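Local coordinates for protein multicopper oxidase (Uncultured bacterium, PDB 4E9X) that probably couples the one-electron oxidation of substrates to the four-electron reduction of dioxygen to water, using type 1 and trinuclear copper centres, at residues V49-H60 / D73-E84. Sequence-based numbering, arbitrary orientation.
With CU (copper (II) ion), chain D; CU (copper (II) ion), chain K.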
loop_
_atom_site.group_PDB
_atom_site.type_symbol
_atom_site.label_atom_id
_atom_site.label_comp_id
_atom_site.label_asym_id
_atom_site.label_seq_id
_atom_site.Cartn_x
_atom_site.Cartn_y
_atom_site.Cartn_z
ATOM N N VAL A 49 19.339 -25.105 -14.361
ATOM C CA VAL A 49 19.921 -24.241 -13.348
ATOM C C VAL A 49 21.082 -24.960 -12.633
ATOM O O VAL A 49 20.846 -26.068 -12.120
ATOM C CB VAL A 49 18.846 -23.857 -12.313
ATOM C CG1 VAL A 49 19.468 -22.966 -11.255
ATOM C CG2 VAL A 49 17.626 -23.200 -12.942
ATOM N N THR A 50 22.252 -24.346 -12.580
ATOM C CA THR A 50 23.357 -24.852 -11.754
ATOM C C THR A 50 23.676 -23.904 -10.606
ATOM O O THR A 50 23.900 -22.712 -10.791
ATOM C CB THR A 50 24.607 -25.071 -12.602
ATOM O OG1 THR A 50 24.227 -26.094 -13.553
ATOM C CG2 THR A 50 25.768 -25.581 -11.766
ATOM N N ASN A 51 23.666 -24.478 -9.419
ATOM C CA ASN A 51 23.927 -23.678 -8.215
ATOM C C ASN A 51 25.425 -23.643 -7.907
ATOM O O ASN A 51 25.952 -24.622 -7.342
ATOM C CB ASN A 51 23.149 -24.328 -7.051
ATOM C CG ASN A 51 23.316 -23.577 -5.742
ATOM O OD1 ASN A 51 24.055 -22.574 -5.719
ATOM N ND2 ASN A 51 22.628 -24.023 -4.711
ATOM N N ASN A 52 26.124 -22.556 -8.225
ATOM C CA ASN A 52 27.525 -22.370 -7.936
ATOM C C ASN A 52 27.738 -21.594 -6.656
ATOM O O ASN A 52 28.788 -20.958 -6.527
ATOM C CB ASN A 52 28.284 -21.740 -9.101
ATOM C CG ASN A 52 28.318 -22.675 -10.316
ATOM O OD1 ASN A 52 28.441 -23.862 -10.158
ATOM N ND2 ASN A 52 28.152 -22.118 -11.514
ATOM N N THR A 53 26.808 -21.694 -5.740
ATOM C CA THR A 53 26.968 -20.993 -4.447
ATOM C C THR A 53 27.070 -22.035 -3.331
ATOM O O THR A 53 26.989 -23.235 -3.605
ATOM C CB THR A 53 25.823 -20.021 -4.113
ATOM O OG1 THR A 53 24.698 -20.805 -3.617
ATOM C CG2 THR A 53 25.361 -19.289 -5.342
ATOM N N SER A 54 27.271 -21.564 -2.113
ATOM C CA SER A 54 27.442 -22.392 -0.930
ATOM C C SER A 54 26.132 -22.731 -0.237
ATOM O O SER A 54 26.224 -23.433 0.761
ATOM C CB SER A 54 28.336 -21.667 0.111
ATOM O OG SER A 54 27.763 -20.348 0.374
ATOM N N LEU A 55 24.987 -22.291 -0.769
ATOM C CA LEU A 55 23.718 -22.453 -0.050
ATOM C C LEU A 55 22.684 -22.984 -1.026
ATOM O O LEU A 55 22.819 -22.803 -2.241
ATOM C CB LEU A 55 23.231 -21.122 0.498
ATOM C CG LEU A 55 23.980 -20.463 1.652
ATOM C CD1 LEU A 55 23.341 -19.189 2.136
ATOM C CD2 LEU A 55 24.051 -21.462 2.818
ATOM N N PRO A 56 21.627 -23.649 -0.540
ATOM C CA PRO A 56 20.574 -24.117 -1.400
ATOM C C PRO A 56 19.666 -22.974 -1.902
ATOM O O PRO A 56 19.465 -21.947 -1.235
ATOM C CB PRO A 56 19.770 -25.054 -0.500
ATOM C CG PRO A 56 20.178 -24.728 0.888
ATOM C CD PRO A 56 21.485 -24.025 0.881
ATOM N N HIS A 57 19.137 -23.233 -3.120
ATOM C CA HIS A 57 18.212 -22.277 -3.756
ATOM C C HIS A 57 17.159 -23.046 -4.550
ATOM O O HIS A 57 17.307 -24.255 -4.757
ATOM C CB HIS A 57 18.981 -21.363 -4.744
ATOM C CG HIS A 57 20.082 -20.584 -4.090
ATOM N ND1 HIS A 57 19.868 -19.537 -3.229
ATOM C CD2 HIS A 57 21.433 -20.771 -4.176
ATOM C CE1 HIS A 57 21.085 -19.106 -2.828
ATOM N NE2 HIS A 57 22.050 -19.859 -3.395
ATOM N N THR A 58 16.175 -22.315 -5.072
ATOM C CA THR A 58 15.293 -22.801 -6.131
ATOM C C THR A 58 15.026 -21.643 -7.109
ATOM O O THR A 58 15.505 -20.544 -6.826
ATOM C CB THR A 58 13.922 -23.294 -5.639
ATOM O OG1 THR A 58 13.273 -22.196 -4.965
ATOM C CG2 THR A 58 14.041 -24.472 -4.662
ATOM N N ILE A 59 14.283 -21.886 -8.168
ATOM C CA ILE A 59 13.701 -20.747 -8.892
ATOM C C ILE A 59 12.201 -20.992 -8.992
ATOM O O ILE A 59 11.780 -22.010 -9.542
ATOM C CB ILE A 59 14.296 -20.550 -10.280
ATOM C CG1 ILE A 59 15.835 -20.465 -10.276
ATOM C CG2 ILE A 59 13.692 -19.263 -10.903
ATOM C CD1 ILE A 59 16.381 -20.119 -11.688
ATOM N N HIS A 60 11.434 -20.030 -8.483
ATOM C CA HIS A 60 10.009 -19.929 -8.716
ATOM C C HIS A 60 9.719 -18.923 -9.829
ATOM O O HIS A 60 10.328 -17.844 -9.941
ATOM C CB HIS A 60 9.306 -19.491 -7.422
ATOM C CG HIS A 60 7.884 -19.070 -7.666
ATOM N ND1 HIS A 60 6.905 -19.910 -8.160
ATOM C CD2 HIS A 60 7.280 -17.866 -7.448
ATOM C CE1 HIS A 60 5.777 -19.221 -8.289
ATOM N NE2 HIS A 60 5.970 -17.981 -7.834
ATOM N N ASP A 73 7.238 -25.589 -10.048
ATOM C CA ASP A 73 6.917 -24.289 -9.456
ATOM C C ASP A 73 8.025 -23.697 -8.574
ATOM O O ASP A 73 8.010 -22.478 -8.275
ATOM C CB ASP A 73 5.616 -24.452 -8.657
ATOM C CG ASP A 73 4.967 -23.113 -8.314
ATOM O OD1 ASP A 73 4.872 -22.238 -9.190
ATOM O OD2 ASP A 73 4.460 -23.011 -7.142
ATOM N N GLY A 74 8.983 -24.506 -8.178
ATOM C CA GLY A 74 10.131 -23.977 -7.479
ATOM C C GLY A 74 9.965 -23.709 -6.009
ATOM O O GLY A 74 10.678 -22.856 -5.436
ATOM N N VAL A 75 9.062 -24.425 -5.308
ATOM C CA VAL A 75 8.865 -24.110 -3.878
ATOM C C VAL A 75 9.406 -25.270 -3.033
ATOM O O VAL A 75 8.913 -26.405 -3.120
ATOM C CB VAL A 75 7.358 -23.922 -3.624
ATOM C CG1 VAL A 75 7.148 -23.669 -2.138
ATOM C CG2 VAL A 75 6.862 -22.738 -4.454
ATOM N N PRO A 76 10.413 -25.023 -2.204
ATOM C CA PRO A 76 11.047 -26.111 -1.458
ATOM C C PRO A 76 10.045 -26.647 -0.467
ATOM O O PRO A 76 9.282 -25.937 0.186
ATOM C CB PRO A 76 12.259 -25.451 -0.758
ATOM C CG PRO A 76 11.817 -24.022 -0.641
ATOM C CD PRO A 76 10.971 -23.700 -1.876
ATOM N N GLY A 77 10.019 -27.968 -0.306
ATOM C CA GLY A 77 9.115 -28.625 0.651
ATOM C C GLY A 77 7.669 -28.701 0.181
ATOM O O GLY A 77 6.819 -29.269 0.869
ATOM N N VAL A 78 7.419 -28.097 -1.008
ATOM C CA VAL A 78 6.053 -28.137 -1.539
ATOM C C VAL A 78 6.048 -28.771 -2.922
ATOM O O VAL A 78 5.262 -29.715 -3.152
ATOM C CB VAL A 78 5.400 -26.726 -1.558
ATOM C CG1 VAL A 78 4.004 -26.830 -2.138
ATOM C CG2 VAL A 78 5.429 -26.173 -0.112
ATOM N N THR A 79 6.929 -28.283 -3.815
ATOM C CA THR A 79 6.984 -28.855 -5.183
ATOM C C THR A 79 8.333 -29.482 -5.506
ATOM O O THR A 79 8.360 -30.204 -6.525
ATOM C CB THR A 79 6.598 -27.819 -6.249
ATOM O OG1 THR A 79 7.608 -26.823 -6.377
ATOM C CG2 THR A 79 5.318 -27.098 -5.866
ATOM N N GLN A 80 9.369 -29.229 -4.681
ATOM C CA GLN A 80 10.653 -29.916 -4.891
ATOM C C GLN A 80 11.444 -29.866 -3.614
ATOM O O GLN A 80 11.138 -29.080 -2.691
ATOM C CB GLN A 80 11.455 -29.254 -6.021
ATOM C CG GLN A 80 11.948 -27.832 -5.659
ATOM C CD GLN A 80 12.767 -27.283 -6.816
ATOM O OE1 GLN A 80 12.292 -26.566 -7.685
ATOM N NE2 GLN A 80 14.049 -27.652 -6.822
ATOM N N GLN A 81 12.493 -30.666 -3.561
ATOM C CA GLN A 81 13.563 -30.410 -2.607
ATOM C C GLN A 81 14.457 -29.317 -3.168
ATOM O O GLN A 81 14.490 -29.141 -4.392
ATOM C CB GLN A 81 14.289 -31.733 -2.380
ATOM C CG GLN A 81 13.273 -32.840 -1.993
ATOM C CD GLN A 81 14.041 -34.075 -1.561
ATOM O OE1 GLN A 81 14.494 -34.761 -2.494
ATOM N NE2 GLN A 81 14.176 -34.317 -0.266
ATOM N N PRO A 82 15.157 -28.557 -2.310
ATOM C CA PRO A 82 15.951 -27.448 -2.825
ATOM C C PRO A 82 17.123 -27.922 -3.709
ATOM O O PRO A 82 17.561 -29.072 -3.647
ATOM C CB PRO A 82 16.576 -26.881 -1.546
ATOM C CG PRO A 82 15.740 -27.340 -0.416
ATOM C CD PRO A 82 15.190 -28.661 -0.833
ATOM N N ILE A 83 17.654 -26.981 -4.486
ATOM C CA ILE A 83 18.856 -27.259 -5.268
ATOM C C ILE A 83 20.048 -26.998 -4.384
ATOM O O ILE A 83 20.376 -25.853 -4.054
ATOM C CB ILE A 83 18.900 -26.363 -6.523
ATOM C CG1 ILE A 83 17.611 -26.393 -7.337
ATOM C CG2 ILE A 83 20.128 -26.741 -7.374
ATOM C CD1 ILE A 83 17.561 -25.289 -8.404
ATOM N N GLU A 84 20.696 -28.081 -3.906
ATOM C CA GLU A 84 21.789 -27.916 -2.985
ATOM C C GLU A 84 23.001 -27.329 -3.680
ATOM O O GLU A 84 23.099 -27.339 -4.910
ATOM C CB GLU A 84 22.132 -29.295 -2.386
ATOM C CG GLU A 84 20.958 -29.966 -1.656
ATOM C CD GLU A 84 20.507 -29.264 -0.381
ATOM O OE1 GLU A 84 21.322 -28.549 0.280
ATOM O OE2 GLU A 84 19.321 -29.371 -0.002
HETATM CU CU CU D . 18.132 -18.618 -2.707
HETATM CU CU CU K . 4.513 -16.950 -7.309
#
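H60 meets D73 through the edge of its imidazole: ND1 gives its hydrogen to D73 O at 2.8 Å, with the acceptor near the ring plane and the donor in the carbonyl plane. CG stands anti to the backbone N (chi1 167°), which lays the ring beside the D73 side chain, pointing the same way, with NE2 1.9 Å from one copper (chain K). That ion is shared with H204 of the second subunit. The D73 carboxylate is turned 88° from the ring, and its OD2 accepts from H206 ND1 of the second subunit.

Two residues back, T58 OG1 donates to G74 O at 2.7 Å while also bonding to H106 N; the hydroxyl sits between backbone N and carbonyl carbon, leaving CG2 to lie against the Q80 amide, whose OE1 is held by Y91. G74 CA makes a CA-H...O contact with I59 O at 3.3 Å.

At the far end, H57 and I83 form a single antiparallel hydrogen-bonded bridge, I83 N to H57 O at 2.8 Å. I83 CD1 meets V49 CG1 at 4.1 Å, the side chains crossing at about a right angle, and CG2 lies against N51 CB. I83 O takes H57 N and N51 ND2 from opposite faces of its plane, the latter at 3.0 Å. The second ND2 hydrogen goes to L55 O almost straight (176°); OD1 receives T53 N, an Asx turn, and T53 OG1.

The contact joins the end of strand 44-51 and the loop after it to the loop before strand 88-94, within a cupredoxin-type domain. H57 binds type 1 copper (chain D, with C105 and H112) through ND1 and donates from NE2 to T53 OG1; H60 reverses these roles at the intersubunit cluster. Copper and hydrogen bond together should limit each ring's rotation and probably tune imidazole donation.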